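PDB 6OTU: glucose-6-phosphate isomerase from Chlamydia trachomatis D/UW-3/CX, which catalyses the reversible isomerisation of glucose-6-phosphate to fructose-6-phosphate. Local coordinates for the interface of chains A and B. Residues are numbered along the deposited sequence; one frame, centred on the assembly and turned at random. Chains: chain A/B, Glucose-6-phosphate isomerase.

Contact 1: the interface of chains A and B. Residues chain A 187, 189, 216, 220, 507-508, 511; chain B 422, 425-426, 429.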
loop_
_atom_site.group_PDB
_atom_site.type_symbol
_atom_site.label_atom_id
_atom_site.label_comp_id
_atom_site.label_asym_id
_atom_site.label_seq_id
_atom_site.Cartn_x
_atom_site.Cartn_y
_atom_site.Cartn_z
ATOM N N ILE A 187 9.093 15.608 -3.503
ATOM C CA ILE A 187 9.333 17.027 -3.707
ATOM C C ILE A 187 8.329 17.876 -2.929
ATOM O O ILE A 187 8.600 19.055 -2.672
ATOM C CB ILE A 187 9.327 17.414 -5.196
ATOM C CG1 ILE A 187 10.112 18.720 -5.355
ATOM C CG2 ILE A 187 7.900 17.470 -5.756
ATOM C CD1 ILE A 187 9.954 19.368 -6.648
ATOM N N PRO A 189 7.273 19.733 -0.186
ATOM C CA PRO A 189 8.138 20.235 0.892
ATOM C C PRO A 189 7.609 19.937 2.285
ATOM O O PRO A 189 8.356 20.103 3.261
ATOM C CB PRO A 189 8.179 21.741 0.627
ATOM C CG PRO A 189 6.850 22.018 -0.009
ATOM C CD PRO A 189 6.569 20.820 -0.879
ATOM N N LEU A 216 15.297 15.712 -9.681
ATOM C CA LEU A 216 14.780 16.956 -9.106
ATOM C C LEU A 216 14.580 16.868 -7.590
ATOM O O LEU A 216 14.939 17.798 -6.855
ATOM C CB LEU A 216 13.465 17.333 -9.781
ATOM C CG LEU A 216 12.664 18.429 -9.075
ATOM C CD1 LEU A 216 13.452 19.724 -9.079
ATOM C CD2 LEU A 216 11.282 18.614 -9.714
ATOM N N ALA A 220 16.218 19.345 -4.902
ATOM C CA ALA A 220 15.443 20.353 -4.194
ATOM C C ALA A 220 15.509 20.121 -2.693
ATOM O O ALA A 220 15.624 21.074 -1.915
ATOM C CB ALA A 220 13.997 20.361 -4.688
ATOM N N ILE A 507 7.890 20.794 -17.039
ATOM C CA ILE A 507 6.950 21.622 -16.287
ATOM C C ILE A 507 7.694 22.702 -15.505
ATOM O O ILE A 507 7.143 23.783 -15.250
ATOM C CB ILE A 507 6.062 20.758 -15.371
ATOM C CG1 ILE A 507 6.901 19.942 -14.384
ATOM C CG2 ILE A 507 5.175 19.863 -16.205
ATOM C CD1 ILE A 507 7.112 20.623 -13.030
ATOM N N ILE A 508 8.943 22.428 -15.111
ATOM C CA ILE A 508 9.800 23.462 -14.532
ATOM C C ILE A 508 10.024 24.587 -15.537
ATOM O O ILE A 508 9.818 25.771 -15.232
ATOM C CB ILE A 508 11.136 22.851 -14.063
ATOM C CG1 ILE A 508 10.965 22.167 -12.703
ATOM C CG2 ILE A 508 12.220 23.915 -14.026
ATOM C CD1 ILE A 508 12.062 21.216 -12.370
ATOM N N MET A 511 7.011 26.785 -16.107
ATOM C CA MET A 511 6.713 27.692 -15.007
ATOM C C MET A 511 7.835 28.696 -14.737
ATOM O O MET A 511 7.710 29.515 -13.816
ATOM C CB MET A 511 6.395 26.888 -13.734
ATOM C CG MET A 511 4.960 26.362 -13.693
ATOM S SD MET A 511 4.555 25.124 -12.429
ATOM C CE MET A 511 5.743 25.444 -11.124
ATOM N N SER B 422 8.247 24.556 -4.659
ATOM C CA SER B 422 8.087 23.107 -4.703
ATOM C C SER B 422 6.621 22.687 -4.591
ATOM O O SER B 422 6.223 21.688 -5.194
ATOM C CB SER B 422 8.925 22.463 -3.596
ATOM O OG SER B 422 10.294 22.382 -3.979
ATOM N N LYS B 425 5.778 22.818 -8.167
ATOM C CA LYS B 425 6.329 21.657 -8.861
ATOM C C LYS B 425 5.546 20.384 -8.536
ATOM O O LYS B 425 5.272 19.572 -9.425
ATOM C CB LYS B 425 7.806 21.494 -8.506
ATOM C CG LYS B 425 8.701 22.648 -8.957
ATOM C CD LYS B 425 10.144 22.391 -8.542
ATOM C CE LYS B 425 11.078 23.467 -9.054
ATOM N NZ LYS B 425 10.921 24.719 -8.282
ATOM N N LEU B 426 5.147 20.217 -7.272
ATOM C CA LEU B 426 4.329 19.077 -6.871
ATOM C C LEU B 426 3.023 19.000 -7.663
ATOM O O LEU B 426 2.687 17.953 -8.233
ATOM C CB LEU B 426 4.044 19.162 -5.375
ATOM C CG LEU B 426 3.203 18.032 -4.804
ATOM C CD1 LEU B 426 4.000 16.739 -4.865
ATOM C CD2 LEU B 426 2.767 18.368 -3.371
ATOM N N ASN B 429 3.575 18.352 -11.554
ATOM C CA ASN B 429 3.882 16.949 -11.828
ATOM C C ASN B 429 2.607 16.110 -11.920
ATOM O O ASN B 429 2.473 15.277 -12.823
ATOM C CB ASN B 429 4.800 16.392 -10.738
ATOM C CG ASN B 429 6.280 16.458 -11.109
ATOM O OD1 ASN B 429 6.849 15.499 -11.642
ATOM N ND2 ASN B 429 6.919 17.574 -10.782
#

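Contact 2: the interface of chains A and B. Residues chain A 41, 44-45, 48, 57; chain B 524, 527-528, 531.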
loop_
_atom_site.group_PDB
_atom_site.type_symbol
_atom_site.label_atom_id
_atom_site.label_comp_id
_atom_site.label_asym_id
_atom_site.label_seq_id
_atom_site.Cartn_x
_atom_site.Cartn_y
_atom_site.Cartn_z
ATOM N N GLU A 41 -1.939 -34.868 3.866
ATOM C CA GLU A 41 -0.591 -34.820 4.414
ATOM C C GLU A 41 0.448 -35.026 3.317
ATOM O O GLU A 41 1.455 -34.306 3.265
ATOM C CB GLU A 41 -0.420 -35.863 5.523
ATOM C CG GLU A 41 0.619 -35.427 6.549
ATOM C CD GLU A 41 1.356 -36.573 7.191
ATOM O OE1 GLU A 41 0.689 -37.512 7.697
ATOM O OE2 GLU A 41 2.612 -36.527 7.177
ATOM N N ILE A 44 0.751 -31.776 1.445
ATOM C CA ILE A 44 1.395 -30.751 2.255
ATOM C C ILE A 44 2.891 -31.011 2.364
ATOM O O ILE A 44 3.695 -30.074 2.331
ATOM C CB ILE A 44 0.712 -30.666 3.630
ATOM C CG1 ILE A 44 -0.665 -30.028 3.466
ATOM C CG2 ILE A 44 1.571 -29.884 4.622
ATOM C CD1 ILE A 44 -1.443 -29.932 4.756
ATOM N N GLN A 45 3.295 -32.283 2.475
ATOM C CA GLN A 45 4.718 -32.607 2.470
ATOM C C GLN A 45 5.331 -32.390 1.087
ATOM O O GLN A 45 6.359 -31.715 0.959
ATOM C CB GLN A 45 4.941 -34.044 2.940
ATOM C CG GLN A 45 4.555 -34.292 4.396
ATOM C CD GLN A 45 5.531 -33.676 5.393
ATOM O OE1 GLN A 45 6.750 -33.731 5.209
ATOM N NE2 GLN A 45 4.992 -33.086 6.459
ATOM N N SER A 48 6.350 -28.528 -0.853
ATOM C CA SER A 48 7.084 -27.643 0.036
ATOM C C SER A 48 8.585 -27.756 -0.218
ATOM O O SER A 48 9.075 -28.714 -0.827
ATOM C CB SER A 48 6.785 -27.941 1.506
ATOM O OG SER A 48 7.428 -29.137 1.902
ATOM N N SER A 57 5.776 -23.385 1.451
ATOM C CA SER A 57 4.669 -24.310 1.221
ATOM C C SER A 57 3.755 -23.729 0.154
ATOM O O SER A 57 3.393 -22.554 0.220
ATOM C CB SER A 57 3.867 -24.575 2.499
ATOM O OG SER A 57 3.026 -25.720 2.363
ATOM N N GLY B 524 -6.131 -29.785 8.449
ATOM C CA GLY B 524 -5.203 -29.070 7.582
ATOM C C GLY B 524 -4.177 -28.257 8.352
ATOM O O GLY B 524 -2.985 -28.289 8.035
ATOM N N ARG B 527 -1.274 -30.357 9.942
ATOM C CA ARG B 527 -0.273 -30.898 9.030
ATOM C C ARG B 527 0.596 -29.793 8.433
ATOM O O ARG B 527 1.807 -29.976 8.265
ATOM C CB ARG B 527 -0.971 -31.725 7.951
ATOM C CG ARG B 527 -1.840 -32.830 8.567
ATOM C CD ARG B 527 -2.409 -33.786 7.538
ATOM N NE ARG B 527 -3.552 -33.226 6.821
ATOM C CZ ARG B 527 -4.731 -33.829 6.688
ATOM N NH1 ARG B 527 -5.698 -33.230 6.004
ATOM N NH2 ARG B 527 -4.944 -35.024 7.237
ATOM N N LEU B 528 -0.007 -28.648 8.114
ATOM C CA LEU B 528 0.775 -27.466 7.783
ATOM C C LEU B 528 1.733 -27.135 8.912
ATOM O O LEU B 528 2.939 -26.979 8.693
ATOM C CB LEU B 528 -0.152 -26.281 7.499
ATOM C CG LEU B 528 -0.290 -25.823 6.050
ATOM C CD1 LEU B 528 -1.101 -24.521 5.952
ATOM C CD2 LEU B 528 1.082 -25.608 5.442
ATOM N N VAL B 531 4.814 -29.189 8.777
ATOM C CA VAL B 531 5.729 -28.934 7.662
ATOM C C VAL B 531 6.418 -27.578 7.769
ATOM O O VAL B 531 7.460 -27.375 7.139
ATOM C CB VAL B 531 5.019 -29.023 6.296
ATOM C CG1 VAL B 531 4.351 -27.709 5.946
ATOM C CG2 VAL B 531 6.005 -29.385 5.209
#

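Contact 3: the interface of chains A and B. Residues chain A 413-415, 417, 422; chain B 189, 220, 223-224, 227.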
loop_
_atom_site.group_PDB
_atom_site.type_symbol
_atom_site.label_atom_id
_atom_site.label_comp_id
_atom_site.label_asym_id
_atom_site.label_seq_id
_atom_site.Cartn_x
_atom_site.Cartn_y
_atom_site.Cartn_z
ATOM N N LEU A 413 9.367 -9.381 23.429
ATOM C CA LEU A 413 8.240 -9.104 24.317
ATOM C C LEU A 413 7.033 -9.926 23.878
ATOM O O LEU A 413 6.592 -9.835 22.726
ATOM C CB LEU A 413 7.869 -7.621 24.350
ATOM C CG LEU A 413 6.559 -7.447 25.145
ATOM C CD1 LEU A 413 6.803 -7.621 26.635
ATOM C CD2 LEU A 413 5.848 -6.128 24.887
ATOM N N ASP A 414 6.499 -10.721 24.798
ATOM C CA ASP A 414 5.371 -11.584 24.491
ATOM C C ASP A 414 4.706 -11.976 25.803
ATOM O O ASP A 414 5.170 -11.624 26.890
ATOM C CB ASP A 414 5.810 -12.811 23.673
ATOM C CG ASP A 414 4.712 -13.316 22.736
ATOM O OD1 ASP A 414 3.521 -13.070 23.030
ATOM O OD2 ASP A 414 5.035 -13.973 21.720
ATOM N N CYS A 415 3.634 -12.753 25.682
ATOM C CA CYS A 415 2.638 -12.908 26.730
ATOM C C CYS A 415 1.900 -14.205 26.461
ATOM O O CYS A 415 1.478 -14.445 25.326
ATOM C CB CYS A 415 1.664 -11.719 26.709
ATOM S SG CYS A 415 0.451 -11.664 28.014
ATOM N N LEU A 417 -1.388 -16.230 26.833
ATOM C CA LEU A 417 -2.814 -16.029 27.074
ATOM C C LEU A 417 -3.572 -17.212 26.497
ATOM O O LEU A 417 -3.434 -17.511 25.305
ATOM C CB LEU A 417 -3.315 -14.726 26.447
ATOM C CG LEU A 417 -2.659 -13.412 26.869
ATOM C CD1 LEU A 417 -3.206 -12.270 26.005
ATOM C CD2 LEU A 417 -2.890 -13.145 28.345
ATOM N N SER A 422 1.493 -14.726 21.762
ATOM C CA SER A 422 0.987 -13.950 20.637
ATOM C C SER A 422 1.790 -14.199 19.360
ATOM O O SER A 422 1.221 -14.176 18.265
ATOM C CB SER A 422 0.985 -12.463 20.997
ATOM O OG SER A 422 -0.142 -12.139 21.804
ATOM N N PRO B 189 3.256 -9.107 18.675
ATOM C CA PRO B 189 3.672 -8.318 19.844
ATOM C C PRO B 189 4.834 -7.380 19.565
ATOM O O PRO B 189 5.117 -6.507 20.398
ATOM C CB PRO B 189 4.060 -9.390 20.863
ATOM C CG PRO B 189 4.540 -10.525 20.009
ATOM C CD PRO B 189 3.638 -10.520 18.802
ATOM N N ALA B 220 -5.582 -8.611 23.579
ATOM C CA ALA B 220 -4.224 -9.032 23.894
ATOM C C ALA B 220 -3.322 -7.823 24.091
ATOM O O ALA B 220 -2.480 -7.810 24.995
ATOM C CB ALA B 220 -3.682 -9.951 22.800
ATOM N N GLU B 223 -3.974 -6.009 27.457
ATOM C CA GLU B 223 -3.386 -6.773 28.552
ATOM C C GLU B 223 -1.870 -6.593 28.591
ATOM O O GLU B 223 -1.294 -6.427 29.670
ATOM C CB GLU B 223 -3.773 -8.249 28.437
ATOM C CG GLU B 223 -3.218 -9.140 29.545
ATOM C CD GLU B 223 -3.665 -8.721 30.941
ATOM O OE1 GLU B 223 -4.740 -8.089 31.063
ATOM O OE2 GLU B 223 -2.935 -9.033 31.917
ATOM N N LEU B 224 -1.216 -6.567 27.421
ATOM C CA LEU B 224 0.220 -6.292 27.374
ATOM C C LEU B 224 0.556 -4.937 27.984
ATOM O O LEU B 224 1.583 -4.783 28.651
ATOM C CB LEU B 224 0.729 -6.347 25.933
ATOM C CG LEU B 224 1.384 -7.642 25.461
ATOM C CD1 LEU B 224 1.879 -7.453 24.049
ATOM C CD2 LEU B 224 2.522 -8.056 26.376
ATOM N N GLN B 227 0.043 -4.871 31.916
ATOM C CA GLN B 227 1.162 -5.493 32.618
ATOM C C GLN B 227 2.358 -4.559 32.688
ATOM O O GLN B 227 3.060 -4.523 33.705
ATOM C CB GLN B 227 1.552 -6.807 31.944
ATOM C CG GLN B 227 0.380 -7.743 31.738
ATOM C CD GLN B 227 0.663 -9.165 32.144
ATOM O OE1 GLN B 227 0.729 -10.064 31.302
ATOM N NE2 GLN B 227 0.823 -9.384 33.445
#

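Contact 1: the interface of chains A and B
B:Lys425 lies across A:Ile187 at about a right angle, and together they form the centre of an apolar patch where helix 422-439 of chain B meets chain A. From its root, CB of B:Lys425 meets CD1, the tip methyl of A:Ile187, at 3.5 Å. The chain then runs extended, and its CD comes back over that same methyl at 3.6 Å, with CD2 of A:Leu216 beside the methyl on the same side. CE carries on to helix 495-511 of chain A, where it packs 3.9 Å from CG1 of A:Ile508. The contacts are made by the methylenes; the final torsion (chi4 74°) turns the amine aside from the line of the extended chain.

A:Ile187 reaches the lysine because CG1 is anti to its backbone N (chi1 -158°). That leaves CG2 between the N and the carbonyl carbon, pointing at CD1 of B:Leu426, 4.1 Å away, with the two side chains sliding past each other in opposite directions. At the start of the chain B helix, CB of B:Ser422 sits 3.5 Å from the backbone O of A:Ile187. One turn on from the lysine, the carboxamide of B:Asn429 folds back onto its own helix and points an N-H at the B:Lys425 carbonyl, nearly straight at 171° but from above the carbonyl plane. The same ND2 rests 3.8 Å from CD1 of A:Ile507.

Contact 2: the interface of chains A and B
This is a mainly apolar packing between subunits, in which A:Ile44 and B:Val531 meet and the C-terminal helix 522-532 of chain B is pressed against the short helix 41-46 and the strands 48-51 and 54-57 of chain A. It tethers the chain end of one copy to the N-terminal region of the other.

A:Ile44 divides its two branches along the chain B helix. Its CG2, set anti to the backbone N, packs 3.8 Å from CG1 of B:Val531. The other branch, extended to CD1, reaches CB of B:Arg527 at 3.7 Å, and the two side chains cross at about a right angle. B:Val531 has CG2 anti to its own N (chi1 85° for CG1), which turns that methyl to the hydroxyl OG of A:Ser48, 3.6 Å away. The hydroxyl is already committed as a donor to the carbonyl of A:Gln45 (OG to O 2.9 Å), which should limit its rotation. Further along, the OG of A:Ser57 lies against CD2 of B:Leu528.

At the far edge CD of B:Arg527 touches CB of A:Glu41 at 3.5 Å. Their charged groups stay apart, OE1 of A:Glu41 being 6.1 Å from NE of B:Arg527, so attraction between them would be long-range at most. The backbone N of A:Glu41 sits above one guanidinium face, toward the rim, as a contact only. The patch packs the C-terminal helix onto its partner and should stabilise the dimer.

Contact 3: the interface of chains A and B
B:Leu224 and A:Cys415 bury most in this patch, with A:Leu417 next. Helix 216-231 of chain B presents B:Leu224 to the A:Leu413-A:Cys415 loop, and its CD2 methyl does the touching: CB of A:Cys415 is 3.8 Å away, and CD2 of A:Leu413 comes tip to tip with it at 4.1 Å. The thiol of A:Cys415 is anti to its backbone N (chi1 -175°), which carries SG on past the leucine to the carboxamide OE1 of B:Gln227, 3.7 Å off, a contact rather than a bond. A:Leu417 extends the apolar strip, with CD1 against CB of B:Ala220 at 4.0 Å and CD2 beside the CG methylene of B:Glu223.

Beside this strip A:Asp414 braces the loop. Its OD1 takes two backbone N-H groups, A:Ser422 N on the syn side at 2.9 Å and A:Cys415 N on the anti side at 2.7 Å. That ties the loop to the first residue of helix 422-439, whose N-terminal end would favour the carboxylate's charge. The carboxyl carbon CG of A:Asp414 itself lies 3.9 Å from CG of the B:Pro189 ring. The site gives the protein a braced loop that docks on its partner's helix, apparently in support of the dimer.

By C-alpha centres, contacts 1 and 2 are about 52 Å apart, contacts 1 and 3 about 46 Å, and contacts 2 and 3 about 29 Å. Contacts 1 and 3 draw on the same elements with the chains exchanged, helices 216-231 and 422-439 among them, so contact 3 overlaps the two-fold twin of contact 1, sharing the Pro189-Ser422 pair. Contact 2 adds terminal regions instead. A:Glu355 lies on the contact 1 side, about 19 Å from its centre, and A:His386 about 16 Å from that of contact 3, in keeping with this family's active sites built from both subunits, which dimer packing would help hold together.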